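Local atomic coordinates of ribonuclease S-F11 (Nicotiana alata, PDB entry 1IOO), a protein that cleaves RNA as a secreted T2-type ribonuclease of the style and is associated with self-incompatibility, the rejection of self pollen. Residues P149-L163 against P181-R195. Residues are numbered along the deposited sequence; the frame is centred on the assembly and turned at random.
Sequences PDIKCAEVTKGTPEL and PQSDTCDKTAKVLFR
Arg195 meets Glu162 side-on, each of two guanidinium nitrogens serving its own carboxylate oxygen: NE donates to OE1 at 2.9 Å and NH2 to OE2 at 2.8 Å. Both oxygens lie near the guanidinium plane, yet the two flat groups are turned 38° apart, and NH2 reaches OE2 from above the carboxylate. The arginine runs extended through chi2, then bends at chi3 (-66°), which brings NE and NH2 to the acid, while Leu193 CD2 lies over one guanidinium face, toward its rim, and Tyr17 adds a cation-pi contact. Ser14 also bonds Glu162 OE1, but an alanine in place of Arg195 would probably leave the carboxylate without its countercharge. On the backbone, Leu193 accepts from Leu163 N at its carbonyl and donates its own N to Pro161 O; the two bonds flank Glu162 and make a single beta bridge between it and Leu193. Leu163 CD2 sits over a face of the Phe194 ring, 4.2 Å from its centroid, a CH-pi contact. In this RNase T2 fold the bridge joins the C-terminal segment to the start of strand 162-170 of the antiparallel sheet, while the Cys153-Cys186 disulfide ties it to the neighbouring strand 150-154. Val192 CG1 packs on Cys153 SG at 3.7 Å. Thr185 turns OG1 between its backbone N and carbonyl carbon (chi1 61°), where it takes the Cys153 N-H at 2.9 Å, almost straight. Farther along, Asp150 OD1 receives Ser183 N from above its carboxylate plane, and a water links that same oxygen to Gln182 OE1. The other end of this amide, NE2, donates to Pro149 O at 3.0 Å, from above the carbonyl plane.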
loop_
_atom_site.group_PDB
_atom_site.type_symbol
_atom_site.label_atom_id
_atom_site.label_comp_id
_atom_site.label_asym_id
_atom_site.label_seq_id
_atom_site.Cartn_x
_atom_site.Cartn_y
_atom_site.Cartn_z
ATOM N N PRO A 149 12.035 -1.117 4.562
ATOM C CA PRO A 149 10.678 -1.196 4.030
ATOM C C PRO A 149 10.141 -2.554 4.458
ATOM O O PRO A 149 10.886 -3.358 5.017
ATOM C CB PRO A 149 10.902 -1.150 2.529
ATOM C CG PRO A 149 12.167 -1.990 2.383
ATOM C CD PRO A 149 13.031 -1.471 3.527
ATOM N N ASP A 150 8.857 -2.808 4.237
ATOM C CA ASP A 150 8.317 -4.122 4.546
ATOM C C ASP A 150 7.853 -4.806 3.278
ATOM O O ASP A 150 6.890 -4.376 2.646
ATOM C CB ASP A 150 7.166 -4.062 5.559
ATOM C CG ASP A 150 6.757 -5.453 6.061
ATOM O OD1 ASP A 150 7.644 -6.324 6.193
ATOM O OD2 ASP A 150 5.558 -5.676 6.338
ATOM N N ILE A 151 8.585 -5.838 2.873
ATOM C CA ILE A 151 8.229 -6.606 1.691
ATOM C C ILE A 151 7.243 -7.702 2.075
ATOM O O ILE A 151 7.578 -8.602 2.842
ATOM C CB ILE A 151 9.483 -7.238 1.058
ATOM C CG1 ILE A 151 10.565 -6.166 0.852
ATOM C CG2 ILE A 151 9.122 -7.909 -0.257
ATOM C CD1 ILE A 151 10.094 -4.943 0.090
ATOM N N LYS A 152 6.021 -7.607 1.563
ATOM C CA LYS A 152 4.973 -8.558 1.919
ATOM C C LYS A 152 4.708 -9.550 0.802
ATOM O O LYS A 152 4.525 -9.172 -0.352
ATOM C CB LYS A 152 3.697 -7.787 2.269
ATOM C CG LYS A 152 3.919 -6.730 3.348
ATOM C CD LYS A 152 2.656 -5.945 3.631
ATOM C CE LYS A 152 2.905 -4.857 4.664
ATOM N NZ LYS A 152 1.640 -4.145 4.988
ATOM N N CYS A 153 4.674 -10.830 1.154
ATOM C CA CYS A 153 4.433 -11.860 0.163
ATOM C C CYS A 153 3.129 -12.575 0.397
ATOM O O CYS A 153 2.566 -12.561 1.493
ATOM C CB CYS A 153 5.540 -12.912 0.175
ATOM S SG CYS A 153 7.150 -12.334 -0.425
ATOM N N ALA A 154 2.643 -13.186 -0.673
ATOM C CA ALA A 154 1.462 -14.008 -0.634
ATOM C C ALA A 154 1.750 -15.301 -1.359
ATOM O O ALA A 154 2.604 -15.338 -2.245
ATOM C CB ALA A 154 0.288 -13.293 -1.287
ATOM N N GLU A 155 1.092 -16.375 -0.950
ATOM C CA GLU A 155 1.283 -17.649 -1.610
ATOM C C GLU A 155 -0.031 -18.177 -2.155
ATOM O O GLU A 155 -0.762 -18.876 -1.457
ATOM C CB GLU A 155 1.910 -18.682 -0.660
ATOM C CG GLU A 155 3.354 -18.377 -0.280
ATOM C CD GLU A 155 4.057 -19.536 0.410
ATOM O OE1 GLU A 155 5.177 -19.328 0.923
ATOM O OE2 GLU A 155 3.506 -20.656 0.435
ATOM N N VAL A 156 -0.350 -17.801 -3.391
ATOM C CA VAL A 156 -1.560 -18.287 -4.042
ATOM C C VAL A 156 -1.443 -19.783 -4.246
ATOM O O VAL A 156 -2.422 -20.525 -4.181
ATOM C CB VAL A 156 -1.775 -17.577 -5.390
ATOM C CG1 VAL A 156 -3.001 -18.142 -6.089
ATOM C CG2 VAL A 156 -1.940 -16.083 -5.149
ATOM N N THR A 157 -0.217 -20.210 -4.520
ATOM C CA THR A 157 0.121 -21.614 -4.618
ATOM C C THR A 157 1.120 -21.931 -3.523
ATOM O O THR A 157 2.124 -21.234 -3.387
ATOM C CB THR A 157 0.766 -21.960 -5.980
ATOM O OG1 THR A 157 -0.121 -21.595 -7.041
ATOM C CG2 THR A 157 1.064 -23.451 -6.067
ATOM N N LYS A 158 0.828 -22.932 -2.703
ATOM C CA LYS A 158 1.725 -23.270 -1.612
ATOM C C LYS A 158 3.132 -23.540 -2.129
ATOM O O LYS A 158 3.330 -24.379 -3.005
ATOM C CB LYS A 158 1.192 -24.481 -0.840
ATOM C CG LYS A 158 2.038 -24.864 0.364
ATOM C CD LYS A 158 1.470 -26.079 1.079
ATOM C CE LYS A 158 2.363 -26.504 2.234
ATOM N NZ LYS A 158 2.473 -25.439 3.269
ATOM N N GLY A 159 4.106 -22.810 -1.597
ATOM C CA GLY A 159 5.476 -23.004 -2.032
ATOM C C GLY A 159 5.936 -22.014 -3.085
ATOM O O GLY A 159 7.093 -22.047 -3.503
ATOM N N THR A 160 5.040 -21.135 -3.519
ATOM C CA THR A 160 5.389 -20.135 -4.519
ATOM C C THR A 160 5.116 -18.730 -4.001
ATOM O O THR A 160 4.125 -18.099 -4.371
ATOM C CB THR A 160 4.607 -20.334 -5.829
ATOM O OG1 THR A 160 4.793 -21.677 -6.293
ATOM C CG2 THR A 160 5.113 -19.375 -6.901
ATOM N N PRO A 161 5.993 -18.224 -3.126
ATOM C CA PRO A 161 5.746 -16.875 -2.624
ATOM C C PRO A 161 5.902 -15.847 -3.730
ATOM O O PRO A 161 6.747 -15.997 -4.617
ATOM C CB PRO A 161 6.795 -16.718 -1.525
ATOM C CG PRO A 161 7.930 -17.565 -2.020
ATOM C CD PRO A 161 7.206 -18.802 -2.525
ATOM N N GLU A 162 5.071 -14.813 -3.689
ATOM C CA GLU A 162 5.141 -13.763 -4.682
ATOM C C GLU A 162 4.978 -12.395 -4.048
ATOM O O GLU A 162 4.367 -12.260 -2.988
ATOM C CB GLU A 162 4.085 -13.964 -5.767
ATOM C CG GLU A 162 2.646 -13.853 -5.319
ATOM C CD GLU A 162 1.699 -14.047 -6.483
ATOM O OE1 GLU A 162 1.414 -13.062 -7.198
ATOM O OE2 GLU A 162 1.259 -15.194 -6.695
ATOM N N LEU A 163 5.556 -11.385 -4.690
ATOM C CA LEU A 163 5.458 -10.022 -4.195
ATOM C C LEU A 163 4.017 -9.560 -4.257
ATOM O O LEU A 163 3.439 -9.459 -5.336
ATOM C CB LEU A 163 6.353 -9.102 -5.028
ATOM C CG LEU A 163 6.511 -7.668 -4.518
ATOM C CD1 LEU A 163 7.142 -7.671 -3.131
ATOM C CD2 LEU A 163 7.378 -6.888 -5.490
ATOM N N PRO A 181 8.090 -2.322 10.673
ATOM C CA PRO A 181 8.322 -3.606 11.333
ATOM C C PRO A 181 8.336 -4.664 10.227
ATOM O O PRO A 181 7.642 -4.515 9.216
ATOM C CB PRO A 181 7.109 -3.744 12.246
ATOM C CG PRO A 181 6.802 -2.321 12.615
ATOM C CD PRO A 181 6.959 -1.601 11.286
ATOM N N GLN A 182 9.137 -5.709 10.399
ATOM C CA GLN A 182 9.229 -6.765 9.392
ATOM C C GLN A 182 8.160 -7.831 9.612
ATOM O O GLN A 182 8.126 -8.486 10.653
ATOM C CB GLN A 182 10.627 -7.378 9.422
ATOM C CG GLN A 182 11.723 -6.343 9.214
ATOM C CD GLN A 182 11.663 -5.710 7.841
ATOM O OE1 GLN A 182 12.051 -6.326 6.851
ATOM N NE2 GLN A 182 11.168 -4.478 7.771
ATOM N N SER A 183 7.292 -8.003 8.618
ATOM C CA SER A 183 6.188 -8.959 8.703
ATOM C C SER A 183 6.667 -10.402 8.543
ATOM O O SER A 183 5.972 -11.337 8.938
ATOM C CB SER A 183 5.139 -8.648 7.632
ATOM O OG SER A 183 5.658 -8.843 6.328
ATOM N N ASP A 184 7.845 -10.578 7.954
ATOM C CA ASP A 184 8.414 -11.907 7.749
ATOM C C ASP A 184 7.384 -12.868 7.136
ATOM O O ASP A 184 7.238 -14.006 7.583
ATOM C CB ASP A 184 8.925 -12.452 9.090
ATOM C CG ASP A 184 9.809 -13.674 8.930
ATOM O OD1 ASP A 184 10.727 -13.638 8.080
ATOM O OD2 ASP A 184 9.596 -14.664 9.663
ATOM N N THR A 185 6.685 -12.397 6.105
ATOM C CA THR A 185 5.658 -13.192 5.427
ATOM C C THR A 185 6.220 -13.894 4.195
ATOM O O THR A 185 5.548 -14.730 3.587
ATOM C CB THR A 185 4.491 -12.312 4.952
ATOM O OG1 THR A 185 4.979 -11.334 4.023
ATOM C CG2 THR A 185 3.841 -11.607 6.130
ATOM N N CYS A 186 7.447 -13.550 3.825
ATOM C CA CYS A 186 8.079 -14.144 2.656
ATOM C C CYS A 186 8.993 -15.293 3.034
ATOM O O CYS A 186 9.865 -15.149 3.892
ATOM C CB CYS A 186 8.929 -13.116 1.905
ATOM S SG CYS A 186 8.046 -11.662 1.264
ATOM N N ASP A 187 8.789 -16.435 2.386
ATOM C CA ASP A 187 9.647 -17.587 2.596
ATOM C C ASP A 187 10.999 -17.324 1.944
ATOM O O ASP A 187 11.142 -17.444 0.725
ATOM C CB ASP A 187 9.010 -18.829 1.971
ATOM C CG ASP A 187 9.697 -20.111 2.390
ATOM O OD1 ASP A 187 10.910 -20.064 2.688
ATOM O OD2 ASP A 187 9.025 -21.164 2.410
ATOM N N LYS A 188 11.983 -16.950 2.754
ATOM C CA LYS A 188 13.302 -16.590 2.240
ATOM C C LYS A 188 14.138 -17.803 1.837
ATOM O O LYS A 188 15.268 -17.645 1.370
ATOM C CB LYS A 188 14.043 -15.741 3.270
ATOM C CG LYS A 188 13.267 -14.482 3.636
ATOM C CD LYS A 188 14.010 -13.617 4.629
ATOM C CE LYS A 188 13.134 -12.467 5.093
ATOM N NZ LYS A 188 13.806 -11.673 6.154
ATOM N N THR A 189 13.597 -19.004 2.012
ATOM C CA THR A 189 14.317 -20.212 1.615
ATOM C C THR A 189 14.156 -20.453 0.122
ATOM O O THR A 189 14.701 -21.406 -0.435
ATOM C CB THR A 189 13.810 -21.469 2.368
ATOM O OG1 THR A 189 12.494 -21.811 1.911
ATOM C CG2 THR A 189 13.777 -21.215 3.866
ATOM N N ALA A 190 13.398 -19.569 -0.519
ATOM C CA ALA A 190 13.145 -19.657 -1.947
ATOM C C ALA A 190 12.974 -18.272 -2.545
ATOM O O ALA A 190 12.712 -17.307 -1.828
ATOM C CB ALA A 190 11.896 -20.488 -2.202
ATOM N N LYS A 191 13.126 -18.172 -3.859
ATOM C CA LYS A 191 12.974 -16.894 -4.528
ATOM C C LYS A 191 11.526 -16.418 -4.483
ATOM O O LYS A 191 10.606 -17.200 -4.227
ATOM C CB LYS A 191 13.467 -16.982 -5.975
ATOM C CG LYS A 191 14.978 -17.184 -6.088
ATOM C CD LYS A 191 15.475 -16.915 -7.497
ATOM C CE LYS A 191 16.993 -16.999 -7.576
ATOM N NZ LYS A 191 17.495 -16.562 -8.914
ATOM N N VAL A 192 11.338 -15.126 -4.723
ATOM C CA VAL A 192 10.021 -14.512 -4.705
ATOM C C VAL A 192 9.590 -14.111 -6.112
ATOM O O VAL A 192 10.319 -13.425 -6.827
ATOM C CB VAL A 192 10.028 -13.251 -3.809
ATOM C CG1 VAL A 192 8.655 -12.598 -3.797
ATOM C CG2 VAL A 192 10.449 -13.629 -2.402
ATOM N N LEU A 193 8.393 -14.536 -6.501
ATOM C CA LEU A 193 7.872 -14.226 -7.817
ATOM C C LEU A 193 7.372 -12.782 -7.914
ATOM O O LEU A 193 6.696 -12.285 -7.018
ATOM C CB LEU A 193 6.706 -15.168 -8.152
ATOM C CG LEU A 193 5.936 -14.886 -9.444
ATOM C CD1 LEU A 193 6.858 -15.075 -10.641
ATOM C CD2 LEU A 193 4.729 -15.815 -9.538
ATOM N N PHE A 194 7.768 -12.106 -8.988
ATOM C CA PHE A 194 7.260 -10.777 -9.310
ATOM C C PHE A 194 6.314 -10.942 -10.492
ATOM O O PHE A 194 6.732 -10.932 -11.646
ATOM C CB PHE A 194 8.439 -9.843 -9.660
ATOM C CG PHE A 194 8.097 -8.367 -9.689
ATOM C CD1 PHE A 194 6.851 -7.891 -9.284
ATOM C CD2 PHE A 194 9.048 -7.444 -10.127
ATOM C CE1 PHE A 194 6.556 -6.523 -9.316
ATOM C CE2 PHE A 194 8.764 -6.074 -10.163
ATOM C CZ PHE A 194 7.517 -5.612 -9.757
ATOM N N ARG A 195 5.040 -11.164 -10.187
ATOM C CA ARG A 195 4.053 -11.501 -11.212
ATOM C C ARG A 195 3.905 -10.455 -12.301
ATOM O O ARG A 195 3.784 -9.261 -12.039
ATOM C CB ARG A 195 2.700 -11.797 -10.572
ATOM C CG ARG A 195 1.703 -12.423 -11.541
ATOM C CD ARG A 195 0.454 -12.881 -10.803
ATOM N NE ARG A 195 0.732 -13.969 -9.867
ATOM C CZ ARG A 195 0.924 -15.234 -10.226
ATOM N NH1 ARG A 195 0.864 -15.583 -11.506
ATOM N NH2 ARG A 195 1.188 -16.152 -9.308
HETATM O O HOH W 1 10.101 -7.087 5.120
HETATM O O HOH W 2 4.999 -3.723 8.742
HETATM O O HOH W 3 8.612 -11.060 4.506
HETATM O O HOH W 4 5.732 -16.789 1.581
HETATM O O HOH W 5 8.266 -18.123 -5.349
HETATM O O HOH W 6 3.663 -10.946 -7.608
#